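Local atomic coordinates of N-alpha-acetyltransferase 35, NatC auxiliary subunit (Saccharomyces cerevisiae, PDB entry 6YGA), a protein that serves as auxiliary subunit of the NatC N-terminal acetyltransferase, which acetylates the N-terminal methionine of the L-A virus Gag protein. Residues L345-D350 with T361-L366; I561-S564 with I568-K571; S579-I584 with P601-F606. One frame throughout, in Å; residues are numbered along the deposited sequence.

Contact 1: residues L345-D350 with T361-L366. With EDO (1,2-ethanediol), chain C.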
ATOM      1  N   LEU B 345       4.969  17.045   4.800  1.00 48.72           N
ATOM      2  CA  LEU B 345       4.604  18.114   5.726  1.00 48.45           C
ATOM      3  C   LEU B 345       5.798  19.000   6.055  1.00 47.85           C
ATOM      4  O   LEU B 345       5.639  20.213   6.235  1.00 47.72           O
ATOM      5  CB  LEU B 345       4.015  17.520   7.004  1.00 50.10           C
ATOM      6  CG  LEU B 345       2.754  16.687   6.782  1.00 50.56           C
ATOM      7  CD1 LEU B 345       2.305  16.017   8.073  1.00 50.95           C
ATOM      8  CD2 LEU B 345       1.657  17.570   6.214  1.00 49.52           C
ATOM      9  N   PHE B 346       6.992  18.412   6.139  1.00 47.25           N
ATOM     10  CA  PHE B 346       8.216  19.176   6.346  1.00 45.01           C
ATOM     11  C   PHE B 346       8.632  19.924   5.086  1.00 44.83           C
ATOM     12  O   PHE B 346       9.216  21.010   5.176  1.00 45.20           O
ATOM     13  CB  PHE B 346       9.331  18.231   6.800  1.00 43.16           C
ATOM     14  CG  PHE B 346      10.613  18.921   7.166  1.00 45.08           C
ATOM     15  CD1 PHE B 346      10.802  19.420   8.442  1.00 47.12           C
ATOM     16  CD2 PHE B 346      11.639  19.048   6.243  1.00 47.39           C
ATOM     17  CE1 PHE B 346      11.979  20.050   8.789  1.00 48.83           C
ATOM     18  CE2 PHE B 346      12.821  19.676   6.584  1.00 50.23           C
ATOM     19  CZ  PHE B 346      12.990  20.179   7.860  1.00 50.80           C
ATOM     20  N   PHE B 347       8.333  19.364   3.914  1.00 43.45           N
ATOM     21  CA  PHE B 347       8.729  19.970   2.647  1.00 45.26           C
ATOM     22  C   PHE B 347       7.754  21.066   2.228  1.00 48.62           C
ATOM     23  O   PHE B 347       8.177  22.137   1.778  1.00 51.62           O
ATOM     24  CB  PHE B 347       8.826  18.882   1.575  1.00 44.55           C
ATOM     25  CG  PHE B 347       9.466  19.331   0.295  1.00 47.16           C
ATOM     26  CD1 PHE B 347      10.816  19.635   0.247  1.00 46.96           C
ATOM     27  CD2 PHE B 347       8.722  19.416  -0.871  1.00 47.89           C
ATOM     28  CE1 PHE B 347      11.407  20.039  -0.939  1.00 46.84           C
ATOM     29  CE2 PHE B 347       9.308  19.816  -2.056  1.00 47.33           C
ATOM     30  CZ  PHE B 347      10.652  20.128  -2.090  1.00 45.84           C
ATOM     31  N   ILE B 348       6.456  20.816   2.373  1.00 47.48           N
ATOM     32  CA  ILE B 348       5.402  21.766   2.036  1.00 49.11           C
ATOM     33  C   ILE B 348       4.795  22.230   3.352  1.00 53.21           C
ATOM     34  O   ILE B 348       4.091  21.462   4.021  1.00 54.78           O
ATOM     35  CB  ILE B 348       4.346  21.135   1.122  1.00 46.96           C
ATOM     36  CG1 ILE B 348       5.021  20.513  -0.103  1.00 46.88           C
ATOM     37  CG2 ILE B 348       3.303  22.158   0.712  1.00 47.02           C
ATOM     38  CD1 ILE B 348       4.075  19.766  -1.013  1.00 47.58           C
ATOM     39  N   ARG B 349       5.048  23.484   3.719  1.00 54.30           N
ATOM     40  CA  ARG B 349       4.883  23.938   5.091  1.00 56.67           C
ATOM     41  C   ARG B 349       3.597  24.750   5.275  1.00 62.91           C
ATOM     42  O   ARG B 349       2.794  24.923   4.355  1.00 65.79           O
ATOM     43  CB  ARG B 349       6.115  24.733   5.521  1.00 54.07           C
ATOM     44  CG  ARG B 349       7.379  23.892   5.541  1.00 52.95           C
ATOM     45  CD  ARG B 349       8.558  24.630   6.140  1.00 54.80           C
ATOM     46  NE  ARG B 349       9.711  23.745   6.248  1.00 57.37           N
ATOM     47  CZ  ARG B 349      10.907  24.112   6.696  1.00 60.95           C
ATOM     48  NH1 ARG B 349      11.127  25.362   7.085  1.00 62.98           N
ATOM     49  NH2 ARG B 349      11.889  23.222   6.755  1.00 61.09           N
ATOM     50  N   ASP B 350       3.414  25.257   6.500  1.00 67.00           N
ATOM     51  CA  ASP B 350       2.145  25.869   6.884  1.00 71.62           C
ATOM     52  C   ASP B 350       1.869  27.145   6.100  1.00 72.22           C
ATOM     53  O   ASP B 350       0.736  27.377   5.662  1.00 74.41           O
ATOM     54  CB  ASP B 350       2.139  26.166   8.384  1.00 76.93           C
ATOM     55  CG  ASP B 350       2.019  24.918   9.226  1.00 81.11           C
ATOM     56  OD1 ASP B 350       1.351  23.961   8.782  1.00 84.37           O
ATOM     57  OD2 ASP B 350       2.592  24.896  10.335  1.00 84.73           O
ATOM     58  N   THR B 361       4.955  28.792  -6.885  1.00 51.59           N
ATOM     59  CA  THR B 361       5.304  29.139  -8.259  1.00 50.67           C
ATOM     60  C   THR B 361       6.799  29.406  -8.402  1.00 50.20           C
ATOM     61  O   THR B 361       7.408  29.020  -9.407  1.00 51.85           O
ATOM     62  CB  THR B 361       4.485  30.344  -8.730  1.00 50.03           C
ATOM     63  OG1 THR B 361       4.797  31.490  -7.926  1.00 53.33           O
ATOM     64  CG2 THR B 361       2.996  30.043  -8.627  1.00 45.31           C
ATOM     65  N   GLN B 362       7.412  30.056  -7.408  1.00 50.75           N
ATOM     66  CA  GLN B 362       8.860  30.245  -7.441  1.00 54.24           C
ATOM     67  C   GLN B 362       9.586  28.908  -7.483  1.00 48.96           C
ATOM     68  O   GLN B 362      10.562  28.743  -8.223  1.00 48.83           O
ATOM     69  CB  GLN B 362       9.316  31.056  -6.228  1.00 61.60           C
ATOM     70  CG  GLN B 362       8.925  32.519  -6.262  1.00 69.10           C
ATOM     71  CD  GLN B 362       9.345  33.249  -5.005  1.00 75.10           C
ATOM     72  OE1 GLN B 362       9.820  32.637  -4.047  1.00 75.61           O
ATOM     73  NE2 GLN B 362       9.173  34.565  -5.000  1.00 78.38           N
ATOM     74  N   PHE B 363       9.115  27.941  -6.694  1.00 44.92           N
ATOM     75  CA  PHE B 363       9.720  26.614  -6.679  1.00 42.00           C
ATOM     76  C   PHE B 363       9.577  25.927  -8.033  1.00 40.67           C
ATOM     77  O   PHE B 363      10.512  25.270  -8.507  1.00 38.48           O
ATOM     78  CB  PHE B 363       9.075  25.782  -5.571  1.00 38.71           C
ATOM     79  CG  PHE B 363       9.706  24.443  -5.358  1.00 37.32           C
ATOM     80  CD1 PHE B 363      10.999  24.338  -4.872  1.00 37.34           C
ATOM     81  CD2 PHE B 363       8.993  23.283  -5.610  1.00 37.15           C
ATOM     82  CE1 PHE B 363      11.575  23.100  -4.662  1.00 35.26           C
ATOM     83  CE2 PHE B 363       9.561  22.044  -5.398  1.00 35.43           C
ATOM     84  CZ  PHE B 363      10.855  21.953  -4.923  1.00 34.68           C
ATOM     85  N   TYR B 364       8.415  26.075  -8.672  1.00 40.58           N
ATOM     86  CA  TYR B 364       8.206  25.477  -9.987  1.00 38.77           C
ATOM     87  C   TYR B 364       9.090  26.135 -11.038  1.00 40.30           C
ATOM     88  O   TYR B 364       9.710  25.447 -11.858  1.00 42.11           O
ATOM     89  CB  TYR B 364       6.732  25.583 -10.381  1.00 37.82           C
ATOM     90  CG  TYR B 364       6.472  25.361 -11.856  1.00 38.58           C
ATOM     91  CD1 TYR B 364       6.380  24.079 -12.379  1.00 38.11           C
ATOM     92  CD2 TYR B 364       6.310  26.437 -12.722  1.00 39.29           C
ATOM     93  CE1 TYR B 364       6.143  23.874 -13.723  1.00 38.11           C
ATOM     94  CE2 TYR B 364       6.071  26.241 -14.069  1.00 40.91           C
ATOM     95  CZ  TYR B 364       5.987  24.957 -14.564  1.00 40.80           C
ATOM     96  OH  TYR B 364       5.748  24.753 -15.905  1.00 41.97           O
ATOM     97  N   LEU B 365       9.156  27.468 -11.033  1.00 41.42           N
ATOM     98  CA  LEU B 365       9.967  28.168 -12.024  1.00 42.45           C
ATOM     99  C   LEU B 365      11.449  27.851 -11.868  1.00 43.99           C
ATOM    100  O   LEU B 365      12.205  27.928 -12.843  1.00 45.41           O
ATOM    101  CB  LEU B 365       9.722  29.672 -11.929  1.00 45.38           C
ATOM    102  CG  LEU B 365       8.315  30.135 -12.313  1.00 47.87           C
ATOM    103  CD1 LEU B 365       8.175  31.624 -12.071  1.00 50.18           C
ATOM    104  CD2 LEU B 365       8.017  29.798 -13.767  1.00 49.10           C
ATOM    105  N   LEU B 366      11.884  27.490 -10.656  1.00 43.27           N
ATOM    106  CA  LEU B 366      13.269  27.068 -10.470  1.00 44.12           C
ATOM    107  C   LEU B 366      13.555  25.774 -11.219  1.00 42.84           C
ATOM    108  O   LEU B 366      14.636  25.610 -11.797  1.00 44.05           O
ATOM    109  CB  LEU B 366      13.578  26.905  -8.983  1.00 46.71           C
ATOM    110  CG  LEU B 366      14.127  28.132  -8.256  1.00 51.34           C
ATOM    111  CD1 LEU B 366      14.190  27.868  -6.763  1.00 51.58           C
ATOM    112  CD2 LEU B 366      15.504  28.497  -8.796  1.00 53.07           C
TER
HETATM  113  C1  EDO C 816      12.926  30.731 -10.632  1.00 72.41           C
HETATM  114  O1  EDO C 816      12.688  31.145  -9.280  1.00 72.81           O
HETATM  115  C2  EDO C 816      13.539  31.864 -11.446  1.00 71.42           C
HETATM  116  O2  EDO C 816      13.420  31.544 -12.837  1.00 71.26           O
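F363 and F347 carry this contact alone: no hydrogen bond crosses it, and just 75 Å² of surface, both sides summed, is buried between the segments. Following 361-366 along the chain, T361 turns its side chain to S392 on helix 386-402, while its carbonyl O accepts the helical bond from L365 N at 2.8 Å. The carbonyl O of Q362 receives L366 N in the same way; a 1,2-ethanediol molecule, probably from the crystallisation liquor, adds a weak bond there, its O1 3.4 Å from Q362 O. F363 comes next, with CG opposite the backbone N (chi1 -174°), an extension that carries the ring out from its helix. The edge of the F347 ring is turned toward the face of F363 in an offset edge-to-face pair, with centroids 5.5 Å apart and planes at 74°. The closest approach, F347 CZ to F363 CZ at 3.4 Å, lies near the plane of the F347 ring, and F347 CE2 follows at 3.9 Å from F363 CZ. Both rings are buried, and the contact between them is apolar. Past it, Y364 meets W438 edge-to-face, and L366 reaches A319 and F358. Across the contact, R349 sends NE straight back to F346 O (3.0 Å, N-H...O 172°), in the plane of its guanidinium, which ties the exit of helix 337-347 to its last turn. The two phenylalanines thus join the end of helix 337-347 to the first turn of helix 360-372, in the TPR-repeat region of the protein. Y399 of helix 386-402 meets both rings, stacking on F347, and T322 of helix 319-328 touches both, placing the pair among four helices.

Contact 2: residues I561-S564 with I568-K571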
ATOM      1  N   ILE B 561      16.356 -14.116 -28.021  1.00 42.51           N
ATOM      2  CA  ILE B 561      17.137 -15.348 -28.022  1.00 43.50           C
ATOM      3  C   ILE B 561      16.320 -16.492 -27.435  1.00 44.33           C
ATOM      4  O   ILE B 561      16.297 -17.600 -27.983  1.00 45.84           O
ATOM      5  CB  ILE B 561      18.463 -15.135 -27.265  1.00 40.74           C
ATOM      6  CG1 ILE B 561      19.394 -14.216 -28.064  1.00 38.51           C
ATOM      7  CG2 ILE B 561      19.137 -16.467 -26.962  1.00 35.98           C
ATOM      8  CD1 ILE B 561      20.611 -13.752 -27.291  1.00 39.35           C
ATOM      9  N   LEU B 562      15.619 -16.239 -26.328  1.00 43.97           N
ATOM     10  CA  LEU B 562      14.794 -17.281 -25.723  1.00 43.87           C
ATOM     11  C   LEU B 562      13.693 -17.733 -26.676  1.00 44.74           C
ATOM     12  O   LEU B 562      13.431 -18.934 -26.814  1.00 46.20           O
ATOM     13  CB  LEU B 562      14.198 -16.788 -24.403  1.00 42.76           C
ATOM     14  CG  LEU B 562      15.210 -16.563 -23.278  1.00 41.79           C
ATOM     15  CD1 LEU B 562      14.579 -15.838 -22.103  1.00 40.66           C
ATOM     16  CD2 LEU B 562      15.809 -17.887 -22.834  1.00 44.13           C
ATOM     17  N   LYS B 563      13.037 -16.785 -27.352  1.00 43.01           N
ATOM     18  CA  LYS B 563      11.995 -17.171 -28.299  1.00 43.86           C
ATOM     19  C   LYS B 563      12.576 -17.873 -29.521  1.00 43.13           C
ATOM     20  O   LYS B 563      11.938 -18.778 -30.072  1.00 45.53           O
ATOM     21  CB  LYS B 563      11.168 -15.957 -28.724  1.00 42.92           C
ATOM     22  CG  LYS B 563      10.118 -16.317 -29.759  1.00 45.58           C
ATOM     23  CD  LYS B 563       9.147 -15.200 -30.060  1.00 48.65           C
ATOM     24  CE  LYS B 563       8.097 -15.683 -31.055  1.00 51.49           C
ATOM     25  NZ  LYS B 563       7.218 -14.591 -31.547  1.00 55.72           N
ATOM     26  N   SER B 564      13.782 -17.492 -29.949  1.00 39.38           N
ATOM     27  CA  SER B 564      14.405 -18.176 -31.079  1.00 40.93           C
ATOM     28  C   SER B 564      14.603 -19.660 -30.800  1.00 43.81           C
ATOM     29  O   SER B 564      14.542 -20.477 -31.725  1.00 45.10           O
ATOM     30  CB  SER B 564      15.742 -17.526 -31.428  1.00 41.44           C
ATOM     31  OG  SER B 564      15.575 -16.171 -31.805  1.00 41.35           O
ATOM     32  N   ILE B 568       9.986 -19.259 -25.083  1.00 48.79           N
ATOM     33  CA  ILE B 568       9.026 -18.263 -24.631  1.00 49.29           C
ATOM     34  C   ILE B 568       8.392 -17.611 -25.850  1.00 49.48           C
ATOM     35  O   ILE B 568       8.965 -17.590 -26.942  1.00 49.41           O
ATOM     36  CB  ILE B 568       9.683 -17.205 -23.712  1.00 48.63           C
ATOM     37  CG1 ILE B 568       8.624 -16.493 -22.873  1.00 47.30           C
ATOM     38  CG2 ILE B 568      10.493 -16.201 -24.526  1.00 46.39           C
ATOM     39  CD1 ILE B 568       9.204 -15.538 -21.861  1.00 48.09           C
ATOM     40  N   ASP B 569       7.187 -17.087 -25.654  1.00 50.97           N
ATOM     41  CA  ASP B 569       6.449 -16.369 -26.680  1.00 53.78           C
ATOM     42  C   ASP B 569       5.949 -15.060 -26.083  1.00 53.11           C
ATOM     43  O   ASP B 569       5.882 -14.903 -24.861  1.00 53.80           O
ATOM     44  CB  ASP B 569       5.274 -17.208 -27.207  1.00 57.50           C
ATOM     45  CG  ASP B 569       4.749 -16.715 -28.545  1.00 62.16           C
ATOM     46  OD1 ASP B 569       5.393 -15.843 -29.167  1.00 62.76           O
ATOM     47  OD2 ASP B 569       3.686 -17.205 -28.978  1.00 64.55           O
ATOM     48  N   ASN B 570       5.600 -14.112 -26.954  1.00 48.51           N
ATOM     49  CA  ASN B 570       5.102 -12.818 -26.502  1.00 49.47           C
ATOM     50  C   ASN B 570       3.605 -12.829 -26.187  1.00 49.70           C
ATOM     51  O   ASN B 570       2.988 -11.759 -26.123  1.00 46.80           O
ATOM     52  CB  ASN B 570       5.418 -11.732 -27.535  1.00 49.32           C
ATOM     53  CG  ASN B 570       4.654 -11.911 -28.832  1.00 49.93           C
ATOM     54  OD1 ASN B 570       4.419 -13.032 -29.283  1.00 53.81           O
ATOM     55  ND2 ASN B 570       4.272 -10.797 -29.449  1.00 46.47           N
ATOM     56  N   LYS B 571       3.016 -14.008 -25.993  1.00 50.59           N
ATOM     57  CA  LYS B 571       1.630 -14.144 -25.569  1.00 50.07           C
ATOM     58  C   LYS B 571       1.552 -15.291 -24.571  1.00 51.74           C
ATOM     59  O   LYS B 571       2.546 -15.973 -24.302  1.00 48.60           O
ATOM     60  CB  LYS B 571       0.696 -14.377 -26.764  1.00 50.31           C
ATOM     61  CG  LYS B 571       1.068 -15.586 -27.614  1.00 52.65           C
ATOM     62  CD  LYS B 571       0.015 -15.878 -28.671  1.00 55.55           C
ATOM     63  CE  LYS B 571       0.521 -16.894 -29.686  1.00 58.31           C
ATOM     64  NZ  LYS B 571       1.713 -16.399 -30.439  1.00 59.27           N
TER
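The carboxylate of D569, the flat group at the centre of this contact, is met by K563 at OD1 and by K571 at OD2. K571 NZ approaches D569 OD2 on the syn side, 21° out of the carboxylate plane, in a salt bridge of 2.6 Å. K563 NZ lies 3.3 Å from D569 OD1, a salt bridge whose hydrogen bond is weak. The same OD1 takes a further weak bond from N570 N, bent to 137° at the hydrogen. The second flat group, the amide of N570, brings its OD1 3.0 Å from D569 OD1; these are two acceptors, and K563 NZ, 3.9 Å from N570 OD1, probably eases their repulsion. N570 ND2 is held by Q607 OE1.

K563 reaches this cluster with an outstretched chain: CG lies opposite the backbone N (chi1 177°), and the methylenes run past the carbonyl of I568. K563 CA makes a C-H...O contact with I568 O at 3.3 Å. On the other flank the polar network gives way to apolar contact, where the CG2 branch of I568 touches L562 CB at 3.8 Å. Two lysines on one aspartate make a three-residue salt-bridge network that joins the final turn of helix 511-564 to the chain leaving it, with only three residues between the segments.

V710 of strand 708-713 packs against both L562 and I568. L610 of helix 603-613 touches both K563 and N570, and the helix end is itself backed by helix 619-653, where I561 meets L626, A629 and T630.

Contact 3: residues S579-I584 with P601-F606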
ATOM      1  N   SER B 579     -10.544 -15.132 -24.230  1.00 56.94           N
ATOM      2  CA  SER B 579      -9.956 -13.877 -24.673  1.00 52.46           C
ATOM      3  C   SER B 579      -9.010 -14.121 -25.843  1.00 53.46           C
ATOM      4  O   SER B 579      -8.725 -15.260 -26.221  1.00 57.81           O
ATOM      5  CB  SER B 579      -9.205 -13.183 -23.531  1.00 48.04           C
ATOM      6  OG  SER B 579      -8.657 -11.953 -23.966  1.00 46.82           O
ATOM      7  N   ASN B 580      -8.522 -13.020 -26.414  1.00 47.93           N
ATOM      8  CA  ASN B 580      -7.529 -13.065 -27.474  1.00 50.23           C
ATOM      9  C   ASN B 580      -6.337 -12.197 -27.088  1.00 47.79           C
ATOM     10  O   ASN B 580      -6.420 -11.348 -26.196  1.00 45.60           O
ATOM     11  CB  ASN B 580      -8.114 -12.620 -28.830  1.00 52.66           C
ATOM     12  CG  ASN B 580      -8.647 -11.196 -28.809  1.00 53.81           C
ATOM     13  OD1 ASN B 580      -7.885 -10.234 -28.710  1.00 52.83           O
ATOM     14  ND2 ASN B 580      -9.963 -11.056 -28.934  1.00 55.72           N
ATOM     15  N   GLU B 581      -5.219 -12.427 -27.779  1.00 48.10           N
ATOM     16  CA  GLU B 581      -3.973 -11.766 -27.407  1.00 48.60           C
ATOM     17  C   GLU B 581      -4.011 -10.266 -27.681  1.00 43.35           C
ATOM     18  O   GLU B 581      -3.327  -9.499 -26.996  1.00 40.48           O
ATOM     19  CB  GLU B 581      -2.794 -12.418 -28.133  1.00 55.83           C
ATOM     20  CG  GLU B 581      -3.001 -12.642 -29.624  1.00 62.62           C
ATOM     21  CD  GLU B 581      -1.747 -13.153 -30.313  1.00 66.31           C
ATOM     22  OE1 GLU B 581      -0.649 -12.630 -30.022  1.00 65.65           O
ATOM     23  OE2 GLU B 581      -1.855 -14.083 -31.140  1.00 68.96           O
ATOM     24  N   ARG B 582      -4.801  -9.826 -28.665  1.00 42.66           N
ATOM     25  CA  ARG B 582      -4.907  -8.394 -28.933  1.00 42.02           C
ATOM     26  C   ARG B 582      -5.579  -7.663 -27.776  1.00 38.97           C
ATOM     27  O   ARG B 582      -5.131  -6.581 -27.373  1.00 37.28           O
ATOM     28  CB  ARG B 582      -5.668  -8.150 -30.237  1.00 45.47           C
ATOM     29  CG  ARG B 582      -5.795  -6.677 -30.609  1.00 49.19           C
ATOM     30  CD  ARG B 582      -6.529  -6.490 -31.931  1.00 56.83           C
ATOM     31  NE  ARG B 582      -5.751  -6.983 -33.063  1.00 60.13           N
ATOM     32  CZ  ARG B 582      -5.031  -6.210 -33.870  1.00 59.56           C
ATOM     33  NH1 ARG B 582      -4.994  -4.899 -33.677  1.00 57.30           N
ATOM     34  NH2 ARG B 582      -4.353  -6.747 -34.875  1.00 59.89           N
ATOM     35  N   LEU B 583      -6.656  -8.233 -27.230  1.00 38.92           N
ATOM     36  CA  LEU B 583      -7.326  -7.604 -26.096  1.00 41.50           C
ATOM     37  C   LEU B 583      -6.411  -7.549 -24.880  1.00 39.18           C
ATOM     38  O   LEU B 583      -6.394  -6.550 -24.150  1.00 38.34           O
ATOM     39  CB  LEU B 583      -8.614  -8.355 -25.760  1.00 44.75           C
ATOM     40  CG  LEU B 583      -9.741  -8.283 -26.793  1.00 49.96           C
ATOM     41  CD1 LEU B 583     -10.923  -9.148 -26.375  1.00 51.82           C
ATOM     42  CD2 LEU B 583     -10.177  -6.841 -27.002  1.00 50.25           C
ATOM     43  N   ILE B 584      -5.637  -8.610 -24.650  1.00 39.44           N
ATOM     44  CA  ILE B 584      -4.738  -8.641 -23.501  1.00 40.06           C
ATOM     45  C   ILE B 584      -3.610  -7.635 -23.678  1.00 38.19           C
ATOM     46  O   ILE B 584      -3.208  -6.959 -22.723  1.00 39.55           O
ATOM     47  CB  ILE B 584      -4.207 -10.070 -23.283  1.00 42.58           C
ATOM     48  CG1 ILE B 584      -5.347 -10.999 -22.864  1.00 44.56           C
ATOM     49  CG2 ILE B 584      -3.108 -10.090 -22.236  1.00 41.09           C
ATOM     50  CD1 ILE B 584      -4.954 -12.452 -22.821  1.00 47.28           C
ATOM     51  N   PRO B 601       2.676   2.781 -29.906  1.00 43.94           N
ATOM     52  CA  PRO B 601       2.746   1.968 -31.125  1.00 43.34           C
ATOM     53  C   PRO B 601       1.593   0.981 -31.202  1.00 45.85           C
ATOM     54  O   PRO B 601       1.135   0.441 -30.192  1.00 46.40           O
ATOM     55  CB  PRO B 601       4.092   1.247 -30.993  1.00 41.87           C
ATOM     56  CG  PRO B 601       4.898   2.122 -30.093  1.00 42.40           C
ATOM     57  CD  PRO B 601       3.914   2.694 -29.113  1.00 43.10           C
ATOM     58  N   GLU B 602       1.120   0.756 -32.425  1.00 48.75           N
ATOM     59  CA  GLU B 602       0.018  -0.162 -32.660  1.00 49.79           C
ATOM     60  C   GLU B 602       0.439  -1.598 -32.362  1.00 44.33           C
ATOM     61  O   GLU B 602       1.624  -1.940 -32.334  1.00 41.88           O
ATOM     62  CB  GLU B 602      -0.474  -0.051 -34.104  1.00 56.93           C
ATOM     63  CG  GLU B 602      -1.228   1.234 -34.416  1.00 65.94           C
ATOM     64  CD  GLU B 602      -2.613   1.269 -33.792  1.00 74.32           C
ATOM     65  OE1 GLU B 602      -3.161   0.187 -33.494  1.00 77.26           O
ATOM     66  OE2 GLU B 602      -3.155   2.378 -33.602  1.00 77.75           O
ATOM     67  N   TYR B 603      -0.568  -2.446 -32.140  1.00 44.87           N
ATOM     68  CA  TYR B 603      -0.318  -3.858 -31.875  1.00 46.34           C
ATOM     69  C   TYR B 603       0.540  -4.486 -32.969  1.00 47.57           C
ATOM     70  O   TYR B 603       1.447  -5.274 -32.682  1.00 47.46           O
ATOM     71  CB  TYR B 603      -1.656  -4.585 -31.734  1.00 47.04           C
ATOM     72  CG  TYR B 603      -1.569  -6.083 -31.588  1.00 47.41           C
ATOM     73  CD1 TYR B 603      -1.361  -6.670 -30.347  1.00 47.91           C
ATOM     74  CD2 TYR B 603      -1.726  -6.914 -32.688  1.00 51.20           C
ATOM     75  CE1 TYR B 603      -1.296  -8.044 -30.210  1.00 50.27           C
ATOM     76  CE2 TYR B 603      -1.661  -8.285 -32.563  1.00 53.14           C
ATOM     77  CZ  TYR B 603      -1.447  -8.845 -31.323  1.00 52.80           C
ATOM     78  OH  TYR B 603      -1.385 -10.214 -31.207  1.00 55.22           O
ATOM     79  N   GLU B 604       0.288  -4.120 -34.229  1.00 50.02           N
ATOM     80  CA  GLU B 604       1.047  -4.693 -35.336  1.00 49.71           C
ATOM     81  C   GLU B 604       2.519  -4.301 -35.280  1.00 47.42           C
ATOM     82  O   GLU B 604       3.384  -5.079 -35.701  1.00 47.97           O
ATOM     83  CB  GLU B 604       0.432  -4.266 -36.670  1.00 50.82           C
ATOM     84  CG  GLU B 604      -0.933  -4.882 -36.970  1.00 55.56           C
ATOM     85  CD  GLU B 604      -2.084  -4.155 -36.294  1.00 59.28           C
ATOM     86  OE1 GLU B 604      -1.830  -3.161 -35.579  1.00 59.60           O
ATOM     87  OE2 GLU B 604      -3.245  -4.578 -36.485  1.00 60.69           O
ATOM     88  N   VAL B 605       2.828  -3.107 -34.770  1.00 43.68           N
ATOM     89  CA  VAL B 605       4.223  -2.682 -34.676  1.00 44.61           C
ATOM     90  C   VAL B 605       4.966  -3.509 -33.634  1.00 45.29           C
ATOM     91  O   VAL B 605       6.125  -3.893 -33.840  1.00 47.09           O
ATOM     92  CB  VAL B 605       4.305  -1.176 -34.369  1.00 48.39           C
ATOM     93  CG1 VAL B 605       5.756  -0.730 -34.257  1.00 34.39           C
ATOM     94  CG2 VAL B 605       3.580  -0.374 -35.442  1.00 49.75           C
ATOM     95  N   PHE B 606       4.314  -3.797 -32.501  1.00 41.60           N
ATOM     96  CA  PHE B 606       4.912  -4.672 -31.497  1.00 40.39           C
ATOM     97  C   PHE B 606       5.254  -6.034 -32.088  1.00 42.40           C
ATOM     98  O   PHE B 606       6.331  -6.582 -31.825  1.00 42.32           O
ATOM     99  CB  PHE B 606       3.965  -4.844 -30.307  1.00 41.49           C
ATOM    100  CG  PHE B 606       4.037  -3.734 -29.285  1.00 41.83           C
ATOM    101  CD1 PHE B 606       3.253  -2.595 -29.417  1.00 39.82           C
ATOM    102  CD2 PHE B 606       4.861  -3.849 -28.172  1.00 39.55           C
ATOM    103  CE1 PHE B 606       3.308  -1.581 -28.469  1.00 38.54           C
ATOM    104  CE2 PHE B 606       4.920  -2.836 -27.221  1.00 36.70           C
ATOM    105  CZ  PHE B 606       4.142  -1.703 -27.370  1.00 36.24           C
TER
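Y603 is the tightly packed part of this contact, its ring meeting R582 over one face and E581 at its hydroxyl end, at the opening of helix 581-588. Its CG stands opposite the backbone N (chi1 174°), projecting the ring toward the other segment, where R582 CA comes to 3.8 Å from Y603 CE1. Y603 OH lies 2.8 Å from E581 OE1 and 3.3 Å from E581 CG, with the carboxylate and ring planes perpendicular. H585 of the same helix meets the tyrosine edge-to-face.

The guanidinium of R582 bridges the tight and loose parts. Y603 CD2 sits over one of its faces, 3.4 Å from R582 NH2 and offset toward the rim, while the two planes are inclined at 47°. The contact joins the first turns of two helices, each preceded by an N-cap residue, N580 and E602. N580 makes the capping bond with its side chain: OD1 accepts from L583 N at 2.8 Å, which satisfies one amide of the first turn of helix 581-588.

On the solvent side, where R582 and E604 are both exposed, a salt bridge replaces close packing. R582 NH2 donates to E604 OE2 at 2.9 Å, nearly straight (160°) and within the guanidinium plane, but the oxygen is approached from well above its carboxylate plane. R582 NH1 adds a weak bond to E604 OE2 at 3.3 Å. Elsewhere on segment 579-584, S579 OG hydrogen-bonds to P157 O of the N-alpha-acetyltransferase 30 chain, and L583 packs on T159 of that chain.

Overall arrangement
From the N terminus, contact 1 comes first, closing the short loop between helix 337-347 and helix 360-372. The chain then passes through several long helices before contact 2, which closes the three-residue connection after helix 511-564. Contact 3 follows, bringing the starts of helices 581-588 and 603-613 together across 16 intervening residues, including the rest of helix 581-588. The three closures run in series, none nesting or crossing. Contact 1 stands apart, its centre 48 Å from that of contact 2 and 43 Å from that of contact 3. Contacts 2 and 3 have centres 16 Å apart and touch, K571 CD lying 3.6 Å from E581 OE1, and helix 603-613, part of contact 3, also touches contact 2 through L610.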